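PDB 4O84: phosphoribosylaminoimidazole-succinocarboxamide synthase from Pyrococcus horikoshii, which catalyses the ATP-dependent joining of L-aspartate to 5-amino-1-(5-phosphoribosyl)imidazole-4-carboxylate, giving SAICAR in the de novo purine pathway. Local coordinates for residues Leu171-Leu176 and Thr196-Asp201; Gly98-Arg103 and Ile116-Tyr121; Asp29-Phe34 and Asp211-Asp216. All coordinates share one frame; numbering follows the deposited sequence.

Overall arrangement
The three contacts surround one bound GMP and share in holding it. Contact 1 grips the ribose O3' and the phosphate from the sheet, contact 2 brings a short turn up to the same phosphate, and contact 3 reaches the ribose O2' and a separate phosphate ion through Arg214. Contacts 1 and 2 reach the same antiparallel sheet, their centres about 13 Å apart, and meet where Arg198 NH2 packs 3.6 Å from Gly98 CA. Contacts 1 and 3, about 15 Å apart between centres, are tied by a 2.7 Å salt bridge from Arg198 NE to Asp211 OD2. Contacts 2 and 3 do not touch, their nearest atoms about 6 Å apart; both bond the GMP.

Contact 1. Residues Leu171-Leu176 and Thr196-Asp201; sequences LVDFKL and TCRFWD. With 5GP (guanosine-5'-monophosphate), chain J.
Val172 and Arg198 meet where strand 171-176 runs antiparallel to strand 197-201, the segment directions 163° apart. Among the backbone bonds, Val172 N gives to Arg198 O at 2.9 Å and Arg198 N returns one to Asp173 O. Val172 turns to near-helical backbone angles before the extended Asp173, consistent with a classic bulge opposite Arg198. Farther along, Lys175 N binds Thr196 O at 2.9 Å, and a water links Lys175 O to Thr196 OG1, which is also bonded to Ser193 N.

The charged contact lies on the nucleotide side. Asp173 OD2 receives Arg198 NH1 at 2.7 Å in a salt bridge, on its syn side and close to the guanidinium plane, although the two flat groups are turned 70° against each other. With CG placed between the backbone N and the carbonyl carbon (chi1 55°), the Asp173 carboxylate can also present OD1 to the ribose, where it accepts from O3' of GMP at 2.6 Å. Arg198 NH1 goes on to O1P of the phosphate at 2.9 Å, with NH2 making a longer second bond there, while NE is held by Asp211.

Apolar contacts fill the rest. Val172 CG2 sits over one face of the Trp200 indole, 3.4 Å from the centroid of its five-membered ring, a tight CH-pi contact. On the other side of the sheet, facing helix 143-165, Leu171 CD1 reaches Phe199 CE1 at 3.8 Å, and Cys197 SG packs against Phe174 CB at 3.5 Å.

The chemistry implies a coupled site: one carboxylate holds both the sugar hydroxyl and the arginine that reads the phosphate, which would fix the spacing between them. Since the natural substrate is also a ribonucleotide monophosphate, GMP probably marks where its phosphoribosyl part binds.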
loop_
_atom_site.group_PDB
_atom_site.type_symbol
_atom_site.label_atom_id
_atom_site.label_comp_id
_atom_site.label_asym_id
_atom_site.label_seq_id
_atom_site.Cartn_x
_atom_site.Cartn_y
_atom_site.Cartn_z
ATOM N N LEU A 171 3.252 7.026 8.209
ATOM C CA LEU A 171 3.353 6.036 9.261
ATOM C C LEU A 171 4.824 5.633 9.365
ATOM O O LEU A 171 5.303 4.832 8.572
ATOM C CB LEU A 171 2.477 4.826 8.955
ATOM C CG LEU A 171 2.411 3.751 10.062
ATOM C CD1 LEU A 171 1.946 4.347 11.377
ATOM C CD2 LEU A 171 1.479 2.625 9.634
ATOM N N VAL A 172 5.541 6.237 10.308
ATOM C CA VAL A 172 6.978 6.004 10.487
ATOM C C VAL A 172 7.238 4.622 11.106
ATOM O O VAL A 172 8.022 3.838 10.581
ATOM C CB VAL A 172 7.619 7.147 11.323
ATOM C CG1 VAL A 172 9.012 6.762 11.834
ATOM C CG2 VAL A 172 7.667 8.428 10.485
ATOM N N ASP A 173 6.561 4.328 12.210
ATOM C CA ASP A 173 6.616 3.006 12.841
ATOM C C ASP A 173 5.451 2.963 13.832
ATOM O O ASP A 173 4.793 4.001 14.054
ATOM C CB ASP A 173 7.978 2.731 13.523
ATOM C CG ASP A 173 8.371 3.809 14.545
ATOM O OD1 ASP A 173 7.521 4.246 15.332
ATOM O OD2 ASP A 173 9.534 4.237 14.566
ATOM N N PHE A 174 5.193 1.786 14.408
ATOM C CA PHE A 174 4.121 1.604 15.381
ATOM C C PHE A 174 4.252 0.255 16.081
ATOM O O PHE A 174 4.911 -0.645 15.555
ATOM C CB PHE A 174 2.721 1.786 14.750
ATOM C CG PHE A 174 2.326 0.725 13.743
ATOM C CD1 PHE A 174 1.264 -0.141 14.010
ATOM C CD2 PHE A 174 2.975 0.614 12.520
ATOM C CE1 PHE A 174 0.871 -1.114 13.076
ATOM C CE2 PHE A 174 2.592 -0.359 11.599
ATOM C CZ PHE A 174 1.547 -1.221 11.875
ATOM N N LYS A 175 3.616 0.139 17.252
ATOM C CA LYS A 175 3.622 -1.073 18.059
ATOM C C LYS A 175 2.221 -1.688 18.110
ATOM O O LYS A 175 1.242 -0.998 18.338
ATOM C CB LYS A 175 4.090 -0.777 19.487
ATOM C CG LYS A 175 3.884 -1.934 20.484
ATOM C CD LYS A 175 3.853 -1.486 21.944
ATOM C CE LYS A 175 2.650 -0.613 22.309
ATOM N NZ LYS A 175 1.471 -1.353 22.809
ATOM N N LEU A 176 2.161 -2.998 17.913
ATOM C CA LEU A 176 0.932 -3.774 18.016
ATOM C C LEU A 176 1.088 -4.803 19.115
ATOM O O LEU A 176 2.216 -5.221 19.455
ATOM C CB LEU A 176 0.622 -4.494 16.697
ATOM C CG LEU A 176 0.350 -3.647 15.449
ATOM C CD1 LEU A 176 0.066 -4.534 14.251
ATOM C CD2 LEU A 176 -0.805 -2.663 15.694
ATOM N N THR A 196 1.035 5.089 20.427
ATOM C CA THR A 196 1.682 3.823 20.042
ATOM C C THR A 196 2.179 3.740 18.587
ATOM O O THR A 196 2.579 2.656 18.133
ATOM C CB THR A 196 0.724 2.638 20.264
ATOM O OG1 THR A 196 -0.444 2.836 19.456
ATOM C CG2 THR A 196 0.354 2.523 21.720
ATOM N N CYS A 197 2.127 4.868 17.880
ATOM C CA CYS A 197 2.593 5.004 16.497
ATOM C C CYS A 197 3.492 6.231 16.391
ATOM O O CYS A 197 3.311 7.194 17.124
ATOM C CB CYS A 197 1.424 5.260 15.533
ATOM S SG CYS A 197 0.097 4.056 15.443
ATOM N N ARG A 198 4.420 6.223 15.447
ATOM C CA ARG A 198 5.053 7.464 15.038
ATOM C C ARG A 198 4.400 7.961 13.767
ATOM O O ARG A 198 4.409 7.271 12.733
ATOM C CB ARG A 198 6.573 7.318 14.853
ATOM C CG ARG A 198 7.360 7.388 16.154
ATOM C CD ARG A 198 8.860 7.614 15.960
ATOM N NE ARG A 198 9.573 7.509 17.238
ATOM C CZ ARG A 198 10.263 6.444 17.653
ATOM N NH1 ARG A 198 10.406 5.355 16.887
ATOM N NH2 ARG A 198 10.837 6.476 18.850
ATOM N N PHE A 199 3.820 9.158 13.859
ATOM C CA PHE A 199 3.208 9.838 12.718
ATOM C C PHE A 199 3.994 11.097 12.415
ATOM O O PHE A 199 4.235 11.925 13.327
ATOM C CB PHE A 199 1.774 10.287 13.028
ATOM C CG PHE A 199 0.817 9.185 13.396
ATOM C CD1 PHE A 199 0.727 8.003 12.653
ATOM C CD2 PHE A 199 -0.054 9.368 14.470
ATOM C CE1 PHE A 199 -0.187 7.025 12.998
ATOM C CE2 PHE A 199 -0.979 8.399 14.809
ATOM C CZ PHE A 199 -1.046 7.222 14.072
ATOM N N TRP A 200 4.392 11.266 11.157
ATOM C CA TRP A 200 5.005 12.521 10.719
ATOM C C TRP A 200 4.187 13.164 9.645
ATOM O O TRP A 200 3.668 12.482 8.751
ATOM C CB TRP A 200 6.421 12.351 10.153
ATOM C CG TRP A 200 7.480 11.840 11.108
ATOM C CD1 TRP A 200 7.378 11.619 12.472
ATOM C CD2 TRP A 200 8.866 11.512 10.774
ATOM N NE1 TRP A 200 8.564 11.146 12.984
ATOM C CE2 TRP A 200 9.494 11.063 12.015
ATOM C CE3 TRP A 200 9.608 11.510 9.603
ATOM C CZ2 TRP A 200 10.819 10.646 12.060
ATOM C CZ3 TRP A 200 10.947 11.091 9.656
ATOM C CH2 TRP A 200 11.533 10.667 10.853
ATOM N N ASP A 201 4.104 14.488 9.688
ATOM C CA ASP A 201 3.548 15.223 8.566
ATOM C C ASP A 201 4.425 14.987 7.330
ATOM O O ASP A 201 5.653 15.078 7.394
ATOM C CB ASP A 201 3.467 16.716 8.853
ATOM C CG ASP A 201 2.981 17.485 7.660
ATOM O OD1 ASP A 201 1.786 17.385 7.334
ATOM O OD2 ASP A 201 3.802 18.143 7.008
HETATM P P 5GP J . 11.274 2.718 19.529
HETATM O O1P 5GP J . 11.938 3.410 18.356
HETATM O O2P 5GP J . 11.332 3.559 20.780
HETATM O O3P 5GP J . 11.681 1.271 19.684
HETATM O "O5'" 5GP J . 9.677 2.566 19.232
HETATM C "C5'" 5GP J . 9.104 2.079 18.003
HETATM C "C4'" 5GP J . 7.599 2.385 17.850
HETATM O "O4'" 5GP J . 6.805 1.553 18.694
HETATM C "C3'" 5GP J . 7.182 3.809 18.219
HETATM O "O3'" 5GP J . 6.042 4.173 17.421
HETATM C "C2'" 5GP J . 6.751 3.721 19.663
HETATM O "O2'" 5GP J . 5.797 4.739 20.009
HETATM C "C1'" 5GP J . 6.158 2.319 19.717
HETATM N N9 5GP J . 6.392 1.716 21.046
HETATM C C8 5GP J . 7.352 0.820 21.354
HETATM N N7 5GP J . 7.278 0.470 22.664
HETATM C C5 5GP J . 6.271 1.156 23.219
HETATM C C6 5GP J . 5.652 1.253 24.563
HETATM O O6 5GP J . 6.098 0.580 25.511
HETATM N N1 5GP J . 4.600 2.081 24.722
HETATM C C2 5GP J . 4.091 2.816 23.710
HETATM N N2 5GP J . 3.028 3.632 23.971
HETATM N N3 5GP J . 4.612 2.771 22.442
HETATM C C4 5GP J . 5.676 1.977 22.146
HETATM O O HOH W 1 -0.622 0.790 17.534
#

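Contact 2. Residues Gly98-Arg103 and Ile116-Tyr121; sequences GSLKKR and IVELYY. With 5GP (guanosine-5'-monophosphate), chain J.
Leu100 and Ile116 open this contact, in which a 3-10 turn, 99-102, lies beside strand 111-121 of the antiparallel sheet and offers its start to the GMP phosphate. At Ile116 the meeting is a loose apolar one, CD1 lying 4.4 Å from Leu100 CD2. Two residues on, Glu118 extends toward the turn, and Glu118 OE2 rests 3.7 Å from Leu100 CD1. Arg103 NE is 4.2 Å from Glu118 OE2, beyond a salt bridge. Glu118 OE1 accepts a bond from Tyr120 OH at 2.7 Å, met from above the carboxylate plane, and also pairs with Arg93, itself a ligand of the nucleotide. With an alanine in place of Glu118, Arg93 would probably lose this charge partner, and the Tyr120 hydroxyl would keep the water but not its carboxylate acceptor. Tyr120 closes the walk: one water spans the interval to the turn, giving to both Tyr120 OH and Ser99 OG and accepting from Arg103 NH2. Ser99 holds the phosphate twice. Its OG, set between the backbone N and the carbonyl carbon (chi1 84°), reaches phosphate O3P at 2.9 Å, alongside the bond from Ser99 N to O1P, also 2.9 Å.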
loop_
_atom_site.group_PDB
_atom_site.type_symbol
_atom_site.label_atom_id
_atom_site.label_comp_id
_atom_site.label_asym_id
_atom_site.label_seq_id
_atom_site.Cartn_x
_atom_site.Cartn_y
_atom_site.Cartn_z
ATOM N N GLY A 98 13.877 6.554 16.069
ATOM C CA GLY A 98 14.062 6.013 17.415
ATOM C C GLY A 98 15.146 4.950 17.482
ATOM O O GLY A 98 16.237 5.121 16.927
ATOM N N SER A 99 14.816 3.837 18.123
ATOM C CA SER A 99 15.786 2.803 18.439
ATOM C C SER A 99 16.416 2.118 17.228
ATOM O O SER A 99 17.497 1.553 17.348
ATOM C CB SER A 99 15.160 1.774 19.386
ATOM O OG SER A 99 14.412 0.803 18.675
ATOM N N LEU A 100 15.754 2.165 16.067
ATOM C CA LEU A 100 16.318 1.585 14.848
ATOM C C LEU A 100 17.650 2.236 14.451
ATOM O O LEU A 100 18.496 1.610 13.801
ATOM C CB LEU A 100 15.318 1.658 13.683
ATOM C CG LEU A 100 15.703 0.977 12.366
ATOM C CD1 LEU A 100 16.005 -0.510 12.581
ATOM C CD2 LEU A 100 14.609 1.152 11.322
ATOM N N LYS A 101 17.832 3.497 14.840
ATOM C CA LYS A 101 19.105 4.191 14.616
ATOM C C LYS A 101 20.257 3.541 15.368
ATOM O O LYS A 101 21.418 3.746 15.021
ATOM C CB LYS A 101 19.008 5.656 15.012
ATOM C CG LYS A 101 18.147 6.492 14.085
ATOM C CD LYS A 101 18.442 7.984 14.213
ATOM C CE LYS A 101 18.156 8.532 15.601
ATOM N NZ LYS A 101 16.739 8.315 16.000
ATOM N N LYS A 102 19.928 2.753 16.393
ATOM C CA LYS A 102 20.925 2.018 17.174
ATOM C C LYS A 102 21.248 0.650 16.566
ATOM O O LYS A 102 22.149 -0.035 17.050
ATOM C CB LYS A 102 20.469 1.851 18.636
ATOM C CG LYS A 102 20.563 3.108 19.489
ATOM N N ARG A 103 20.531 0.253 15.512
ATOM C CA ARG A 103 20.719 -1.082 14.927
ATOM C C ARG A 103 21.196 -1.084 13.480
ATOM O O ARG A 103 21.799 -2.053 13.034
ATOM C CB ARG A 103 19.434 -1.907 14.999
ATOM C CG ARG A 103 19.047 -2.353 16.387
ATOM C CD ARG A 103 17.803 -3.233 16.339
ATOM N NE ARG A 103 17.084 -3.156 17.600
ATOM C CZ ARG A 103 17.449 -3.791 18.716
ATOM N NH1 ARG A 103 18.523 -4.578 18.735
ATOM N NH2 ARG A 103 16.729 -3.639 19.820
ATOM N N ILE A 116 10.119 -3.375 8.266
ATOM C CA ILE A 116 10.858 -4.223 9.174
ATOM C C ILE A 116 9.912 -4.574 10.329
ATOM O O ILE A 116 9.235 -3.696 10.868
ATOM C CB ILE A 116 12.116 -3.469 9.688
ATOM C CG1 ILE A 116 13.146 -3.315 8.554
ATOM C CG2 ILE A 116 12.703 -4.129 10.943
ATOM C CD1 ILE A 116 14.443 -2.617 8.973
ATOM N N VAL A 117 9.862 -5.851 10.698
ATOM C CA VAL A 117 9.128 -6.276 11.886
ATOM C C VAL A 117 10.133 -6.640 12.974
ATOM O O VAL A 117 11.034 -7.464 12.747
ATOM C CB VAL A 117 8.223 -7.509 11.635
ATOM C CG1 VAL A 117 7.335 -7.736 12.852
ATOM C CG2 VAL A 117 7.372 -7.339 10.389
ATOM N N GLU A 118 9.983 -6.021 14.143
ATOM C CA GLU A 118 10.752 -6.400 15.330
ATOM C C GLU A 118 9.841 -6.962 16.422
ATOM O O GLU A 118 8.700 -6.504 16.588
ATOM C CB GLU A 118 11.529 -5.194 15.864
ATOM C CG GLU A 118 12.484 -4.579 14.849
ATOM C CD GLU A 118 13.006 -3.219 15.275
ATOM O OE1 GLU A 118 12.395 -2.569 16.174
ATOM O OE2 GLU A 118 14.025 -2.783 14.690
ATOM N N LEU A 119 10.355 -7.936 17.163
ATOM C CA LEU A 119 9.618 -8.569 18.255
ATOM C C LEU A 119 10.243 -8.192 19.574
ATOM O O LEU A 119 11.467 -8.291 19.741
ATOM C CB LEU A 119 9.605 -10.098 18.129
ATOM C CG LEU A 119 9.005 -10.729 16.885
ATOM C CD1 LEU A 119 9.239 -12.225 16.904
ATOM C CD2 LEU A 119 7.516 -10.418 16.763
ATOM N N TYR A 120 9.409 -7.763 20.518
ATOM C CA TYR A 120 9.908 -7.427 21.835
ATOM C C TYR A 120 9.209 -8.272 22.877
ATOM O O TYR A 120 8.018 -8.566 22.752
ATOM C CB TYR A 120 9.729 -5.934 22.125
ATOM C CG TYR A 120 10.577 -5.066 21.250
ATOM C CD1 TYR A 120 11.810 -4.611 21.689
ATOM C CD2 TYR A 120 10.162 -4.717 19.956
ATOM C CE1 TYR A 120 12.609 -3.825 20.879
ATOM C CE2 TYR A 120 10.954 -3.924 19.145
ATOM C CZ TYR A 120 12.173 -3.476 19.613
ATOM O OH TYR A 120 12.982 -2.704 18.820
ATOM N N TYR A 121 9.957 -8.684 23.896
ATOM C CA TYR A 121 9.364 -9.423 24.999
ATOM C C TYR A 121 8.774 -8.375 25.932
ATOM O O TYR A 121 9.498 -7.534 26.461
ATOM C CB TYR A 121 10.414 -10.284 25.704
ATOM C CG TYR A 121 9.984 -10.947 27.003
ATOM C CD1 TYR A 121 8.690 -11.468 27.181
ATOM C CD2 TYR A 121 10.881 -11.057 28.064
ATOM C CE1 TYR A 121 8.315 -12.075 28.380
ATOM C CE2 TYR A 121 10.522 -11.663 29.252
ATOM C CZ TYR A 121 9.247 -12.169 29.411
ATOM O OH TYR A 121 8.930 -12.770 30.612
HETATM P P 5GP J . 11.274 2.718 19.529
HETATM O O1P 5GP J . 11.938 3.410 18.356
HETATM O O2P 5GP J . 11.332 3.559 20.780
HETATM O O3P 5GP J . 11.681 1.271 19.684
HETATM O "O5'" 5GP J . 9.677 2.566 19.232
HETATM C "C5'" 5GP J . 9.104 2.079 18.003
HETATM C "C4'" 5GP J . 7.599 2.385 17.850
HETATM O "O4'" 5GP J . 6.805 1.553 18.694
HETATM C "C3'" 5GP J . 7.182 3.809 18.219
HETATM O "O3'" 5GP J . 6.042 4.173 17.421
HETATM C "C2'" 5GP J . 6.751 3.721 19.663
HETATM O "O2'" 5GP J . 5.797 4.739 20.009
HETATM C "C1'" 5GP J . 6.158 2.319 19.717
HETATM N N9 5GP J . 6.392 1.716 21.046
HETATM C C8 5GP J . 7.352 0.820 21.354
HETATM N N7 5GP J . 7.278 0.470 22.664
HETATM C C5 5GP J . 6.271 1.156 23.219
HETATM C C6 5GP J . 5.652 1.253 24.563
HETATM O O6 5GP J . 6.098 0.580 25.511
HETATM N N1 5GP J . 4.600 2.081 24.722
HETATM C C2 5GP J . 4.091 2.816 23.710
HETATM N N2 5GP J . 3.028 3.632 23.971
HETATM N N3 5GP J . 4.612 2.771 22.442
HETATM C C4 5GP J . 5.676 1.977 22.146
HETATM O O HOH W 2 15.246 -1.216 20.175
#

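Contact 3. Residues Asp29-Phe34 and Asp211-Asp216; sequences DDATAF and DVFRFD. With 5GP (guanosine-5'-monophosphate), chain J; PO4 (phosphate ion), chain K.
Ala33 and Arg214 are the nearest CA pair across the contact, 6.1 Å apart, where strand 30-33 of a two-stranded antiparallel sheet passes the short helix 211-214, which ends in a Schellman motif with Asp216 at positive phi. The Phe213 ring carries most of the apolar packing against the strand. Its CG is swung anti to the backbone N (chi1 166°), which carries the ring to the strand, and Ala31 CB lies over one face toward the rim, 3.8 Å from Phe213 CE2, in a CH-pi contact. Ala33 CB touches the same CE2, while Lys38 adds a cation-pi contact to this ring. At the strand's end the Phe34 ring turns its edge to the helix, CE2 coming within 3.3 Å of Arg214 O and CZ reaching Phe215 CE1.

Arg214 runs extended past Ala33 CB to the ligands. Asp211 OD1 anchors the guanidinium, taking Arg214 NH2 at 2.9 Å in a salt bridge from above the carboxylate plane. Toward the phosphate ion, probably from the crystallisation liquor, Arg214 NE bonds O4 at 3.0 Å. Arg214 NH1 bonds phosphate O3 at 2.7 Å. The same Arg214 NH1 also gives to O2' of GMP at 3.1 Å.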
loop_
_atom_site.group_PDB
_atom_site.type_symbol
_atom_site.label_atom_id
_atom_site.label_comp_id
_atom_site.label_asym_id
_atom_site.label_seq_id
_atom_site.Cartn_x
_atom_site.Cartn_y
_atom_site.Cartn_z
ATOM N N ASP A 29 -6.226 10.525 30.501
ATOM C CA ASP A 29 -5.531 11.732 30.053
ATOM C C ASP A 29 -4.065 11.771 30.499
ATOM O O ASP A 29 -3.285 12.613 30.036
ATOM C CB ASP A 29 -6.277 12.974 30.545
ATOM C CG ASP A 29 -7.493 13.289 29.697
ATOM O OD1 ASP A 29 -8.085 14.376 29.892
ATOM O OD2 ASP A 29 -7.848 12.449 28.836
ATOM N N ASP A 30 -3.699 10.861 31.401
ATOM C CA ASP A 30 -2.322 10.773 31.889
ATOM C C ASP A 30 -1.382 10.254 30.804
ATOM O O ASP A 30 -1.718 9.328 30.064
ATOM C CB ASP A 30 -2.231 9.886 33.138
ATOM C CG ASP A 30 -2.786 10.560 34.392
ATOM O OD1 ASP A 30 -3.078 11.785 34.375
ATOM O OD2 ASP A 30 -2.922 9.853 35.413
ATOM N N ALA A 31 -0.215 10.881 30.707
ATOM C CA ALA A 31 0.839 10.467 29.794
ATOM C C ALA A 31 2.106 10.172 30.598
ATOM O O ALA A 31 2.416 10.868 31.573
ATOM C CB ALA A 31 1.111 11.553 28.771
ATOM N N THR A 32 2.831 9.146 30.175
ATOM C CA THR A 32 4.005 8.683 30.883
ATOM C C THR A 32 5.110 8.330 29.892
ATOM O O THR A 32 4.848 7.694 28.872
ATOM C CB THR A 32 3.639 7.478 31.776
ATOM O OG1 THR A 32 3.270 7.955 33.075
ATOM C CG2 THR A 32 4.783 6.523 31.918
ATOM N N ALA A 33 6.333 8.772 30.182
ATOM C CA ALA A 33 7.519 8.348 29.426
ATOM C C ALA A 33 8.715 8.093 30.359
ATOM O O ALA A 33 8.709 8.506 31.525
ATOM C CB ALA A 33 7.879 9.367 28.354
ATOM N N PHE A 34 9.722 7.405 29.822
ATOM C CA PHE A 34 10.945 7.045 30.541
ATOM C C PHE A 34 10.644 6.384 31.887
ATOM O O PHE A 34 11.048 6.878 32.942
ATOM C CB PHE A 34 11.854 8.265 30.702
ATOM C CG PHE A 34 12.071 9.039 29.425
ATOM C CD1 PHE A 34 12.877 8.532 28.409
ATOM C CD2 PHE A 34 11.478 10.283 29.246
ATOM C CE1 PHE A 34 13.083 9.247 27.241
ATOM C CE2 PHE A 34 11.684 11.004 28.074
ATOM C CZ PHE A 34 12.485 10.483 27.073
ATOM N N ASP A 211 6.053 11.454 20.663
ATOM C CA ASP A 211 7.433 12.004 20.663
ATOM C C ASP A 211 7.415 13.487 20.998
ATOM O O ASP A 211 8.381 14.022 21.555
ATOM C CB ASP A 211 8.137 11.816 19.322
ATOM C CG ASP A 211 8.664 10.399 19.119
ATOM O OD1 ASP A 211 8.698 9.586 20.087
ATOM O OD2 ASP A 211 9.055 10.105 17.965
ATOM N N VAL A 212 6.295 14.138 20.679
ATOM C CA VAL A 212 6.097 15.538 21.019
ATOM C C VAL A 212 6.193 15.746 22.548
ATOM O O VAL A 212 6.766 16.740 23.026
ATOM C CB VAL A 212 4.752 16.013 20.431
ATOM C CG1 VAL A 212 4.204 17.236 21.152
ATOM C CG2 VAL A 212 4.894 16.259 18.935
ATOM N N PHE A 213 5.647 14.794 23.297
ATOM C CA PHE A 213 5.736 14.766 24.754
ATOM C C PHE A 213 7.079 14.195 25.217
ATOM O O PHE A 213 7.731 14.783 26.071
ATOM C CB PHE A 213 4.566 13.964 25.336
ATOM C CG PHE A 213 4.724 13.573 26.784
ATOM C CD1 PHE A 213 4.833 14.538 27.787
ATOM C CD2 PHE A 213 4.721 12.237 27.149
ATOM C CE1 PHE A 213 4.960 14.174 29.118
ATOM C CE2 PHE A 213 4.844 11.865 28.484
ATOM C CZ PHE A 213 4.969 12.836 29.468
ATOM N N ARG A 214 7.483 13.053 24.661
ATOM C CA ARG A 214 8.750 12.406 25.050
ATOM C C ARG A 214 9.949 13.353 25.018
ATOM O O ARG A 214 10.802 13.311 25.905
ATOM C CB ARG A 214 9.039 11.201 24.152
ATOM C CG ARG A 214 8.196 9.974 24.455
ATOM C CD ARG A 214 8.364 8.953 23.349
ATOM N NE ARG A 214 7.547 7.759 23.542
ATOM C CZ ARG A 214 6.898 7.134 22.564
ATOM N NH1 ARG A 214 6.187 6.041 22.830
ATOM N NH2 ARG A 214 6.951 7.599 21.316
ATOM N N PHE A 215 9.992 14.209 24.002
ATOM C CA PHE A 215 11.142 15.069 23.765
ATOM C C PHE A 215 10.802 16.566 23.739
ATOM O O PHE A 215 11.580 17.356 23.222
ATOM C CB PHE A 215 11.859 14.626 22.478
ATOM C CG PHE A 215 12.164 13.151 22.452
ATOM C CD1 PHE A 215 13.130 12.612 23.304
ATOM C CD2 PHE A 215 11.455 12.289 21.619
ATOM C CE1 PHE A 215 13.399 11.249 23.314
ATOM C CE2 PHE A 215 11.725 10.923 21.623
ATOM C CZ PHE A 215 12.702 10.407 22.466
ATOM N N ASP A 216 9.650 16.936 24.309
ATOM C CA ASP A 216 9.143 18.324 24.342
ATOM C C ASP A 216 9.377 19.096 23.042
ATOM O O ASP A 216 10.024 20.147 23.030
ATOM C CB ASP A 216 9.713 19.108 25.532
ATOM C CG ASP A 216 9.453 18.427 26.870
ATOM O OD1 ASP A 216 8.292 18.040 27.146
ATOM O OD2 ASP A 216 10.420 18.284 27.653
HETATM P P 5GP J . 11.274 2.718 19.529
HETATM O O1P 5GP J . 11.938 3.410 18.356
HETATM O O2P 5GP J . 11.332 3.559 20.780
HETATM O O3P 5GP J . 11.681 1.271 19.684
HETATM O "O5'" 5GP J . 9.677 2.566 19.232
HETATM C "C5'" 5GP J . 9.104 2.079 18.003
HETATM C "C4'" 5GP J . 7.599 2.385 17.850
HETATM O "O4'" 5GP J . 6.805 1.553 18.694
HETATM C "C3'" 5GP J . 7.182 3.809 18.219
HETATM O "O3'" 5GP J . 6.042 4.173 17.421
HETATM C "C2'" 5GP J . 6.751 3.721 19.663
HETATM O "O2'" 5GP J . 5.797 4.739 20.009
HETATM C "C1'" 5GP J . 6.158 2.319 19.717
HETATM N N9 5GP J . 6.392 1.716 21.046
HETATM C C8 5GP J . 7.352 0.820 21.354
HETATM N N7 5GP J . 7.278 0.470 22.664
HETATM C C5 5GP J . 6.271 1.156 23.219
HETATM C C6 5GP J . 5.652 1.253 24.563
HETATM O O6 5GP J . 6.098 0.580 25.511
HETATM N N1 5GP J . 4.600 2.081 24.722
HETATM C C2 5GP J . 4.091 2.816 23.710
HETATM N N2 5GP J . 3.028 3.632 23.971
HETATM N N3 5GP J . 4.612 2.771 22.442
HETATM C C4 5GP J . 5.676 1.977 22.146
HETATM P P PO4 K . 7.202 5.240 26.296
HETATM O O1 PO4 K . 6.757 5.027 27.730
HETATM O O2 PO4 K . 8.016 4.061 25.815
HETATM O O3 PO4 K . 6.000 5.430 25.409
HETATM O O4 PO4 K . 8.070 6.473 26.234
#